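Local coordinates for phosphoethanolamine N-methyltransferase 1 (Haemonchus contortus, PDB 4KRG), which probably catalyses the S-adenosylmethionine-dependent N-methylation of phosphoethanolamine, a step of nematode phosphocholine biosynthesis, at residues S15-Y23 with M175-H185; K26-L34 with G65-T73. All coordinates share one frame; numbering follows the deposited sequence.

Overall arrangement
Both contacts line the same active site, their centres about 16 Å apart, and each touches both S-adenosylhomocysteine and phosphoethanolamine. Contact 2 is buried and mostly apolar, setting the short helix 29-33 against the glycine-rich turn and the start of helix 70-78, which follows strand 60-64 of the Rossmann-like methyltransferase fold. Contact 1 is only partly buried: helix 9-21 meets an irregular loop through aromatic rings near the ligands, then through charges and water at the rim. Along the chain contact 2 is nested inside the loop closed by contact 1, and the two touch where Trp20 and Tyr23 pack on Ser31 and Met175 pairs with Leu34.

Contact 1: S15-Y23 with M175-H185; sequences SFKTFWDKY and MHSAVDANPTH. With SAH (S-adenosyl-L-homocysteine), chain D; OPE (phosphoric acid mono-(2-amino-ethyl) ester), chain C.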
loop_
_atom_site.group_PDB
_atom_site.type_symbol
_atom_site.label_atom_id
_atom_site.label_comp_id
_atom_site.label_asym_id
_atom_site.label_seq_id
_atom_site.Cartn_x
_atom_site.Cartn_y
_atom_site.Cartn_z
ATOM N N SER A 15 -3.169 28.360 -1.485
ATOM C CA SER A 15 -1.794 28.185 -1.020
ATOM C C SER A 15 -1.094 27.092 -1.821
ATOM O O SER A 15 0.120 27.129 -2.014
ATOM C CB SER A 15 -1.745 27.866 0.471
ATOM O OG SER A 15 -1.997 26.498 0.707
ATOM N N PHE A 16 -1.868 26.119 -2.288
ATOM C CA PHE A 16 -1.329 25.042 -3.110
ATOM C C PHE A 16 -1.069 25.510 -4.537
ATOM O O PHE A 16 -0.025 25.213 -5.109
ATOM C CB PHE A 16 -2.249 23.820 -3.088
ATOM C CG PHE A 16 -2.123 22.991 -1.837
ATOM C CD1 PHE A 16 -0.940 22.323 -1.549
ATOM C CD2 PHE A 16 -3.185 22.873 -0.953
ATOM C CE1 PHE A 16 -0.817 21.560 -0.395
ATOM C CE2 PHE A 16 -3.070 22.106 0.198
ATOM C CZ PHE A 16 -1.884 21.451 0.477
ATOM N N LYS A 17 -2.016 26.250 -5.105
ATOM C CA LYS A 17 -1.849 26.822 -6.440
ATOM C C LYS A 17 -0.662 27.788 -6.483
ATOM O O LYS A 17 0.076 27.836 -7.469
ATOM C CB LYS A 17 -3.146 27.506 -6.881
ATOM C CG LYS A 17 -3.027 28.395 -8.096
ATOM C CD LYS A 17 -2.644 27.607 -9.323
ATOM C CE LYS A 17 -2.788 28.460 -10.575
ATOM N NZ LYS A 17 -2.087 29.774 -10.467
ATOM N N THR A 18 -0.469 28.532 -5.396
ATOM C CA THR A 18 0.674 29.433 -5.249
ATOM C C THR A 18 1.989 28.659 -5.167
ATOM O O THR A 18 2.990 29.051 -5.766
ATOM C CB THR A 18 0.553 30.291 -3.982
ATOM O OG1 THR A 18 -0.772 30.812 -3.879
ATOM C CG2 THR A 18 1.541 31.441 -4.022
ATOM N N PHE A 19 1.987 27.568 -4.408
ATOM C CA PHE A 19 3.156 26.705 -4.326
ATOM C C PHE A 19 3.534 26.200 -5.713
ATOM O O PHE A 19 4.692 26.267 -6.114
ATOM C CB PHE A 19 2.903 25.523 -3.392
ATOM C CG PHE A 19 4.028 24.527 -3.359
ATOM C CD1 PHE A 19 5.135 24.739 -2.550
ATOM C CD2 PHE A 19 3.978 23.375 -4.135
ATOM C CE1 PHE A 19 6.174 23.821 -2.521
ATOM C CE2 PHE A 19 5.013 22.452 -4.110
ATOM C CZ PHE A 19 6.112 22.674 -3.303
ATOM N N TRP A 20 2.553 25.706 -6.455
ATOM C CA TRP A 20 2.848 25.153 -7.767
ATOM C C TRP A 20 3.152 26.225 -8.804
ATOM O O TRP A 20 3.844 25.961 -9.784
ATOM C CB TRP A 20 1.754 24.182 -8.216
ATOM C CG TRP A 20 1.968 22.836 -7.616
ATOM C CD1 TRP A 20 1.259 22.259 -6.606
ATOM C CD2 TRP A 20 3.007 21.928 -7.960
ATOM N NE1 TRP A 20 1.783 21.023 -6.315
ATOM C CE2 TRP A 20 2.865 20.790 -7.132
ATOM C CE3 TRP A 20 4.051 21.939 -8.890
ATOM C CZ2 TRP A 20 3.718 19.695 -7.209
ATOM C CZ3 TRP A 20 4.898 20.856 -8.969
ATOM C CH2 TRP A 20 4.729 19.748 -8.132
ATOM N N ASP A 21 2.656 27.437 -8.574
ATOM C CA ASP A 21 3.023 28.575 -9.410
ATOM C C ASP A 21 4.539 28.760 -9.457
ATOM O O ASP A 21 5.084 29.178 -10.475
ATOM C CB ASP A 21 2.362 29.863 -8.908
ATOM C CG ASP A 21 0.930 30.012 -9.376
ATOM O OD1 ASP A 21 0.530 29.288 -10.310
ATOM O OD2 ASP A 21 0.207 30.866 -8.817
ATOM N N LYS A 22 5.211 28.438 -8.355
ATOM C CA LYS A 22 6.661 28.585 -8.265
ATOM C C LYS A 22 7.407 27.711 -9.274
ATOM O O LYS A 22 8.572 27.960 -9.571
ATOM C CB LYS A 22 7.156 28.287 -6.838
ATOM C CG LYS A 22 6.661 29.270 -5.777
ATOM C CD LYS A 22 7.326 29.050 -4.413
ATOM C CE LYS A 22 6.980 27.692 -3.814
ATOM N NZ LYS A 22 7.608 27.492 -2.472
ATOM N N TYR A 23 6.730 26.697 -9.809
ATOM C CA TYR A 23 7.371 25.735 -10.706
ATOM C C TYR A 23 6.931 25.862 -12.166
ATOM O O TYR A 23 7.475 25.191 -13.037
ATOM C CB TYR A 23 7.166 24.299 -10.187
ATOM C CG TYR A 23 7.807 24.075 -8.834
ATOM C CD1 TYR A 23 9.145 23.725 -8.733
ATOM C CD2 TYR A 23 7.085 24.246 -7.658
ATOM C CE1 TYR A 23 9.751 23.541 -7.497
ATOM C CE2 TYR A 23 7.685 24.068 -6.414
ATOM C CZ TYR A 23 9.017 23.713 -6.343
ATOM O OH TYR A 23 9.629 23.523 -5.122
HETATM N N MSE A 175 13.567 19.583 -4.481
HETATM C CA MSE A 175 13.375 20.862 -5.152
HETATM C C MSE A 175 12.557 21.772 -4.258
HETATM O O MSE A 175 12.236 22.905 -4.625
HETATM C CB MSE A 175 12.648 20.676 -6.480
HETATM C CG MSE A 175 13.515 20.140 -7.589
HETATM SE SE MSE A 175 14.989 21.323 -8.014
HETATM C CE MSE A 175 13.965 22.805 -8.753
ATOM N N HIS A 176 12.206 21.261 -3.084
ATOM C CA HIS A 176 11.543 22.073 -2.080
ATOM C C HIS A 176 12.471 23.181 -1.618
ATOM O O HIS A 176 13.694 23.062 -1.712
ATOM C CB HIS A 176 11.131 21.222 -0.884
ATOM C CG HIS A 176 9.888 20.423 -1.119
ATOM N ND1 HIS A 176 8.653 21.005 -1.256
ATOM C CD2 HIS A 176 9.700 19.085 -1.233
ATOM C CE1 HIS A 176 7.746 20.061 -1.449
ATOM N NE2 HIS A 176 8.353 18.891 -1.440
ATOM N N SER A 177 11.882 24.264 -1.124
ATOM C CA SER A 177 12.655 25.330 -0.512
ATOM C C SER A 177 13.092 24.902 0.884
ATOM O O SER A 177 12.306 24.334 1.643
ATOM C CB SER A 177 11.829 26.611 -0.437
ATOM O OG SER A 177 12.500 27.599 0.319
ATOM N N ALA A 178 14.350 25.172 1.216
ATOM C CA ALA A 178 14.904 24.782 2.508
ATOM C C ALA A 178 14.426 25.693 3.636
ATOM O O ALA A 178 14.517 25.338 4.812
ATOM C CB ALA A 178 16.419 24.774 2.445
ATOM N N VAL A 179 13.920 26.869 3.271
ATOM C CA VAL A 179 13.503 27.865 4.252
ATOM C C VAL A 179 11.984 28.042 4.329
ATOM O O VAL A 179 11.435 28.248 5.415
ATOM C CB VAL A 179 14.174 29.231 3.992
ATOM C CG1 VAL A 179 15.611 29.215 4.477
ATOM C CG2 VAL A 179 14.112 29.584 2.516
ATOM N N ASP A 180 11.310 27.965 3.182
ATOM C CA ASP A 180 9.856 28.115 3.133
ATOM C C ASP A 180 9.162 26.922 3.788
ATOM O O ASP A 180 9.683 25.807 3.780
ATOM C CB ASP A 180 9.358 28.249 1.686
ATOM C CG ASP A 180 10.146 29.268 0.877
ATOM O OD1 ASP A 180 10.906 30.060 1.474
ATOM O OD2 ASP A 180 10.001 29.271 -0.366
ATOM N N ALA A 181 7.983 27.161 4.354
ATOM C CA ALA A 181 7.170 26.072 4.867
ATOM C C ALA A 181 6.680 25.237 3.693
ATOM O O ALA A 181 6.392 25.768 2.618
ATOM C CB ALA A 181 5.998 26.608 5.652
ATOM N N ASN A 182 6.593 23.930 3.904
ATOM C CA ASN A 182 6.060 23.023 2.899
ATOM C C ASN A 182 4.622 22.667 3.266
ATOM O O ASN A 182 4.384 22.018 4.285
ATOM C CB ASN A 182 6.934 21.775 2.833
ATOM C CG ASN A 182 6.539 20.838 1.719
ATOM O OD1 ASN A 182 5.679 21.148 0.898
ATOM N ND2 ASN A 182 7.178 19.679 1.682
ATOM N N PRO A 183 3.654 23.096 2.440
ATOM C CA PRO A 183 2.214 22.964 2.705
ATOM C C PRO A 183 1.685 21.545 2.530
ATOM O O PRO A 183 0.561 21.246 2.940
ATOM C CB PRO A 183 1.587 23.863 1.637
ATOM C CG PRO A 183 2.553 23.807 0.503
ATOM C CD PRO A 183 3.912 23.771 1.155
ATOM N N THR A 184 2.493 20.690 1.916
ATOM C CA THR A 184 2.082 19.337 1.567
ATOM C C THR A 184 1.586 18.530 2.774
ATOM O O THR A 184 2.126 18.644 3.876
ATOM C CB THR A 184 3.241 18.599 0.884
ATOM O OG1 THR A 184 3.795 19.441 -0.135
ATOM C CG2 THR A 184 2.768 17.301 0.273
ATOM N N HIS A 185 0.543 17.734 2.554
ATOM C CA HIS A 185 0.019 16.827 3.567
ATOM C C HIS A 185 0.644 15.451 3.393
ATOM O O HIS A 185 0.264 14.707 2.491
ATOM C CB HIS A 185 -1.495 16.678 3.419
ATOM C CG HIS A 185 -2.273 17.922 3.738
ATOM N ND1 HIS A 185 -2.655 18.251 5.015
ATOM C CD2 HIS A 185 -2.764 18.894 2.929
ATOM C CE1 HIS A 185 -3.341 19.382 4.991
ATOM N NE2 HIS A 185 -3.420 19.793 3.740
HETATM N N SAH D . 0.937 13.550 -11.546
HETATM C CA SAH D . 2.072 14.105 -12.301
HETATM C CB SAH D . 2.532 15.431 -11.604
HETATM C CG SAH D . 2.867 15.268 -10.123
HETATM S SD SAH D . 3.178 16.814 -9.222
HETATM C C SAH D . 3.178 13.130 -12.392
HETATM O O SAH D . 3.387 12.360 -11.467
HETATM O OXT SAH D . 4.040 13.310 -13.224
HETATM C "C5'" SAH D . 1.538 17.507 -8.884
HETATM C "C4'" SAH D . 0.710 17.913 -9.976
HETATM O "O4'" SAH D . -0.671 17.992 -9.533
HETATM C "C3'" SAH D . 1.072 19.260 -10.459
HETATM O "O3'" SAH D . 0.945 19.302 -11.862
HETATM C "C2'" SAH D . 0.080 20.137 -9.854
HETATM O "O2'" SAH D . -0.117 21.285 -10.631
HETATM C "C1'" SAH D . -1.128 19.278 -9.818
HETATM N N9 SAH D . -2.151 19.710 -8.802
HETATM C C8 SAH D . -1.994 19.807 -7.476
HETATM N N7 SAH D . -3.191 20.079 -6.953
HETATM C C5 SAH D . -4.101 20.151 -7.927
HETATM C C6 SAH D . -5.482 20.408 -7.953
HETATM N N6 SAH D . -6.188 20.661 -6.800
HETATM N N1 SAH D . -6.105 20.396 -9.145
HETATM C C2 SAH D . -5.453 20.154 -10.276
HETATM N N3 SAH D . -4.131 19.907 -10.281
HETATM C C4 SAH D . -3.437 19.898 -9.129
HETATM C CA OPE C . 6.928 14.718 -4.885
HETATM C CB OPE C . 6.490 15.259 -6.207
HETATM O O1 OPE C . 8.701 15.167 -2.667
HETATM O O2 OPE C . 6.757 13.953 -1.798
HETATM O O3 OPE C . 6.868 16.427 -1.509
HETATM O O4 OPE C . 6.506 15.431 -3.782
HETATM N N OPE C . 5.088 15.542 -6.370
HETATM P P OPE C . 7.216 15.256 -2.401
HETATM O O HOH W 1 7.508 25.986 -0.461
HETATM O O HOH W 2 8.991 24.876 -1.800
HETATM O O HOH W 3 10.372 28.930 -3.633
#
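Phe16, Phe19 and Tyr23, on one side of helix 9-21 and the turn after it, meet the irregular loop 175-185, which precedes helix 189-198; together they border the ligand pockets, probably as part of a lid on the Rossmann-like methyltransferase fold. The apolar part centres on Pro183. Phe16 CE1 rests 3.9 Å from Pro183 CB, and Phe19 reaches the other end of the same proline ring, CD1 lying 4.0 Å from Pro183 CD. With CG anti to the backbone N (chi1 175°), the Phe19 ring is placed between Pro183 and His176. Two aromatic pairs meet rim to rim: Phe16 with His185, planes at 41°, and Phe19 with His176, where Phe19 CZ comes within 3.6 Å of His176 CE1. Neither ring of either pair lies over the other's face.

One direct hydrogen bond spans the segments, from Tyr23 OH to Met175 O (2.7 Å), the hydroxyl standing well above the carbonyl plane. Toward solvent, Lys22 NZ makes a long salt bridge with the poorly ordered Asp180, and a water 3.0 Å from Lys22 NZ also accepts from Ser177 N. Within the loop, Ser177 OG accepts from Asp180 N in an ST motif, and Thr184 OG1 donates to Asn182 OD1.

The ligands lie on the inner side. Trp20 is layered between the ribose of S-adenosylhomocysteine on one face and Phe19 on the other, with Tyr133 packed edge-to-face against it. Phosphoethanolamine is held also by Ser161, Ser166, Tyr133 and Tyr186, and Tyr186 OH is bonded to Asn182 ND2 as well. Asn182 ND2 lies over one face of the His176 ring, and His176 directs NE2 at phosphate oxygen O3 of phosphoethanolamine in a nearly straight bond of 2.9 Å (169°).

Contact 2: K26-L34 with G65-T73; sequences KPDTNSMML and GAGIGRFTT. With SAH (S-adenosyl-L-homocysteine), chain D; OPE (phosphoric acid mono-(2-amino-ethyl) ester), chain C.
Pro27 and Met32 approach the type II' turn Ala66-Gly69, with CA atoms 6.4 Å apart for Pro27 and Ile68; the inverse gamma turn centred on Pro27 leads into helix 29-33, N-capped by Asp28 and ended by a Schellman motif at Leu34. Ile68 is wedged between Pro27, the start of helix 29-33 and Met32. Its CG2 branch lies against Pro27, while CG1, set between the backbone N and the carbonyl carbon (chi1 64°), carries Ile68 CD1 to within 3.6 Å of Asp28 C. Met32 folds back over the turn: Met32 CG packs 3.7 Å from Ile68 CG1, and the selenium of Met32 (modelled as selenomethionine) lies 3.8 Å from Gly67 CA, against the bare backbone of the glycine.

Arg70 extends from CG to NE past Thr29 and Met32 to the carboxylate of S-adenosylhomocysteine. Arg70 NE donates to SAH OXT (2.6 Å) and Arg70 NH2 to SAH O (3.2 Å), both bonds bent. The guanidinium is sandwiched between Met33 CG and Phe71 CE2, each offset toward the rim, which restricts its rotation; NH1 forms a salt bridge with Glu42. Gly65 O accepts from the ligand's amino group, so loop and helix start together hold its amino and carboxylate groups. Met32 O lies 3.3 Å from SAH SD and takes a weak hydrogen bond from the phosphoethanolamine amine.

No hydrogen bond joins the two segments directly: apolar packing holds them together, while Arg70, Gly65 O and Met32 O serve the ligands. Met32 O, touching both sulfur and amine, probably helps align them for methyl transfer.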
loop_
_atom_site.group_PDB
_atom_site.type_symbol
_atom_site.label_atom_id
_atom_site.label_comp_id
_atom_site.label_asym_id
_atom_site.label_seq_id
_atom_site.Cartn_x
_atom_site.Cartn_y
_atom_site.Cartn_z
ATOM N N LYS A 26 9.264 26.095 -14.830
ATOM C CA LYS A 26 9.984 24.860 -15.129
ATOM C C LYS A 26 9.022 23.709 -15.371
ATOM O O LYS A 26 8.913 22.810 -14.543
ATOM C CB LYS A 26 10.926 24.490 -13.977
ATOM C CG LYS A 26 11.980 25.541 -13.657
ATOM C CD LYS A 26 12.621 25.301 -12.290
ATOM C CE LYS A 26 11.638 25.563 -11.150
ATOM N NZ LYS A 26 12.190 25.205 -9.810
ATOM N N PRO A 27 8.316 23.732 -16.509
ATOM C CA PRO A 27 7.435 22.604 -16.819
ATOM C C PRO A 27 8.261 21.402 -17.266
ATOM O O PRO A 27 8.303 21.080 -18.458
ATOM C CB PRO A 27 6.584 23.141 -17.969
ATOM C CG PRO A 27 7.462 24.136 -18.638
ATOM C CD PRO A 27 8.262 24.779 -17.542
ATOM N N ASP A 28 8.920 20.751 -16.308
ATOM C CA ASP A 28 9.766 19.598 -16.605
ATOM C C ASP A 28 9.666 18.516 -15.525
ATOM O O ASP A 28 9.018 18.713 -14.498
ATOM C CB ASP A 28 11.228 20.029 -16.838
ATOM C CG ASP A 28 11.852 20.718 -15.628
ATOM O OD1 ASP A 28 11.661 20.231 -14.496
ATOM O OD2 ASP A 28 12.548 21.746 -15.808
ATOM N N THR A 29 10.323 17.382 -15.755
ATOM C CA THR A 29 10.229 16.255 -14.832
ATOM C C THR A 29 10.810 16.558 -13.451
ATOM O O THR A 29 10.442 15.911 -12.471
ATOM C CB THR A 29 10.842 14.955 -15.410
ATOM O OG1 THR A 29 12.203 15.183 -15.790
ATOM C CG2 THR A 29 10.041 14.471 -16.607
ATOM N N ASN A 30 11.713 17.532 -13.367
ATOM C CA ASN A 30 12.238 17.947 -12.074
ATOM C C ASN A 30 11.121 18.484 -11.179
ATOM O O ASN A 30 11.074 18.186 -9.994
ATOM C CB ASN A 30 13.334 19.008 -12.229
ATOM C CG ASN A 30 14.623 18.453 -12.810
ATOM O OD1 ASN A 30 14.963 17.288 -12.609
ATOM N ND2 ASN A 30 15.359 19.301 -13.521
ATOM N N SER A 31 10.225 19.277 -11.756
ATOM C CA SER A 31 9.106 19.839 -11.003
ATOM C C SER A 31 8.053 18.798 -10.637
ATOM O O SER A 31 7.535 18.789 -9.514
ATOM C CB SER A 31 8.452 20.979 -11.778
ATOM O OG SER A 31 9.275 22.128 -11.757
HETATM N N MSE A 32 7.746 17.925 -11.592
HETATM C CA MSE A 32 6.737 16.886 -11.419
HETATM C C MSE A 32 7.087 15.979 -10.261
HETATM O O MSE A 32 6.214 15.478 -9.559
HETATM C CB MSE A 32 6.629 16.039 -12.689
HETATM C CG MSE A 32 6.242 16.814 -13.934
HETATM SE SE MSE A 32 4.571 17.823 -13.714
HETATM C CE MSE A 32 5.314 19.532 -13.141
HETATM N N MSE A 33 8.379 15.763 -10.072
HETATM C CA MSE A 33 8.834 14.844 -9.049
HETATM C C MSE A 33 9.469 15.594 -7.892
HETATM O O MSE A 33 9.810 14.988 -6.882
HETATM C CB MSE A 33 9.805 13.836 -9.655
HETATM C CG MSE A 33 9.258 13.188 -10.927
HETATM SE SE MSE A 33 10.413 11.758 -11.596
HETATM C CE MSE A 33 9.689 10.249 -10.570
ATOM N N LEU A 34 9.588 16.916 -8.039
ATOM C CA LEU A 34 10.243 17.771 -7.041
ATOM C C LEU A 34 11.609 17.209 -6.642
ATOM O O LEU A 34 11.916 17.041 -5.461
ATOM C CB LEU A 34 9.341 18.009 -5.822
ATOM C CG LEU A 34 8.108 18.858 -6.160
ATOM C CD1 LEU A 34 7.171 19.000 -4.970
ATOM C CD2 LEU A 34 8.532 20.231 -6.659
ATOM N N GLY A 65 -4.426 16.040 -12.339
ATOM C CA GLY A 65 -3.154 16.513 -11.815
ATOM C C GLY A 65 -2.028 15.979 -12.679
ATOM O O GLY A 65 -0.939 15.678 -12.199
ATOM N N ALA A 66 -2.310 15.868 -13.973
ATOM C CA ALA A 66 -1.410 15.233 -14.934
ATOM C C ALA A 66 -0.129 16.016 -15.190
ATOM O O ALA A 66 0.835 15.464 -15.721
ATOM C CB ALA A 66 -2.132 15.017 -16.249
ATOM N N GLY A 67 -0.127 17.302 -14.842
ATOM C CA GLY A 67 1.014 18.164 -15.109
ATOM C C GLY A 67 1.426 18.123 -16.574
ATOM O O GLY A 67 0.577 18.152 -17.464
ATOM N N ILE A 68 2.729 18.017 -16.825
ATOM C CA ILE A 68 3.253 17.997 -18.188
ATOM C C ILE A 68 2.905 16.703 -18.922
ATOM O O ILE A 68 3.268 16.521 -20.089
ATOM C CB ILE A 68 4.772 18.220 -18.221
ATOM C CG1 ILE A 68 5.501 17.066 -17.523
ATOM C CG2 ILE A 68 5.124 19.571 -17.605
ATOM C CD1 ILE A 68 7.021 17.154 -17.619
ATOM N N GLY A 69 2.235 15.799 -18.215
ATOM C CA GLY A 69 1.575 14.663 -18.828
ATOM C C GLY A 69 2.401 13.425 -19.078
ATOM O O GLY A 69 2.099 12.668 -20.003
ATOM N N ARG A 70 3.428 13.187 -18.268
ATOM C CA ARG A 70 4.283 12.025 -18.519
ATOM C C ARG A 70 3.532 10.686 -18.460
ATOM O O ARG A 70 3.909 9.737 -19.127
ATOM C CB ARG A 70 5.525 12.032 -17.624
ATOM C CG ARG A 70 5.236 12.065 -16.157
ATOM C CD ARG A 70 6.489 12.312 -15.326
ATOM N NE ARG A 70 6.188 12.033 -13.932
ATOM C CZ ARG A 70 6.461 10.898 -13.299
ATOM N NH1 ARG A 70 7.087 9.902 -13.908
ATOM N NH2 ARG A 70 6.108 10.768 -12.039
ATOM N N PHE A 71 2.463 10.617 -17.678
ATOM C CA PHE A 71 1.608 9.434 -17.692
ATOM C C PHE A 71 0.590 9.495 -18.830
ATOM O O PHE A 71 0.330 8.487 -19.490
ATOM C CB PHE A 71 0.888 9.266 -16.355
ATOM C CG PHE A 71 1.794 8.893 -15.224
ATOM C CD1 PHE A 71 2.327 7.617 -15.144
ATOM C CD2 PHE A 71 2.109 9.811 -14.238
ATOM C CE1 PHE A 71 3.168 7.259 -14.094
ATOM C CE2 PHE A 71 2.948 9.457 -13.185
ATOM C CZ PHE A 71 3.476 8.180 -13.120
ATOM N N THR A 72 0.012 10.676 -19.041
ATOM C CA THR A 72 -0.969 10.887 -20.105
ATOM C C THR A 72 -0.438 10.373 -21.429
ATOM O O THR A 72 -1.143 9.693 -22.172
ATOM C CB THR A 72 -1.342 12.378 -20.237
ATOM O OG1 THR A 72 -2.137 12.765 -19.114
ATOM C CG2 THR A 72 -2.133 12.632 -21.508
ATOM N N THR A 73 0.826 10.680 -21.698
ATOM C CA THR A 73 1.493 10.267 -22.924
ATOM C C THR A 73 1.374 8.764 -23.178
ATOM O O THR A 73 1.052 8.344 -24.285
ATOM C CB THR A 73 2.976 10.682 -22.903
ATOM O OG1 THR A 73 3.063 12.112 -22.880
ATOM C CG2 THR A 73 3.691 10.163 -24.129
HETATM N N SAH D . 0.937 13.550 -11.546
HETATM C CA SAH D . 2.072 14.105 -12.301
HETATM C CB SAH D . 2.532 15.431 -11.604
HETATM C CG SAH D . 2.867 15.268 -10.123
HETATM S SD SAH D . 3.178 16.814 -9.222
HETATM C C SAH D . 3.178 13.130 -12.392
HETATM O O SAH D . 3.387 12.360 -11.467
HETATM O OXT SAH D . 4.040 13.310 -13.224
HETATM C "C5'" SAH D . 1.538 17.507 -8.884
HETATM C "C4'" SAH D . 0.710 17.913 -9.976
HETATM O "O4'" SAH D . -0.671 17.992 -9.533
HETATM C "C3'" SAH D . 1.072 19.260 -10.459
HETATM O "O3'" SAH D . 0.945 19.302 -11.862
HETATM C "C2'" SAH D . 0.080 20.137 -9.854
HETATM O "O2'" SAH D . -0.117 21.285 -10.631
HETATM C "C1'" SAH D . -1.128 19.278 -9.818
HETATM N N9 SAH D . -2.151 19.710 -8.802
HETATM C C8 SAH D . -1.994 19.807 -7.476
HETATM N N7 SAH D . -3.191 20.079 -6.953
HETATM C C5 SAH D . -4.101 20.151 -7.927
HETATM C C6 SAH D . -5.482 20.408 -7.953
HETATM N N6 SAH D . -6.188 20.661 -6.800
HETATM N N1 SAH D . -6.105 20.396 -9.145
HETATM C C2 SAH D . -5.453 20.154 -10.276
HETATM N N3 SAH D . -4.131 19.907 -10.281
HETATM C C4 SAH D . -3.437 19.898 -9.129
HETATM C CA OPE C . 6.928 14.718 -4.885
HETATM C CB OPE C . 6.490 15.259 -6.207
HETATM O O1 OPE C . 8.701 15.167 -2.667
HETATM O O2 OPE C . 6.757 13.953 -1.798
HETATM O O3 OPE C . 6.868 16.427 -1.509
HETATM O O4 OPE C . 6.506 15.431 -3.782
HETATM N N OPE C . 5.088 15.542 -6.370
HETATM P P OPE C . 7.216 15.256 -2.401
#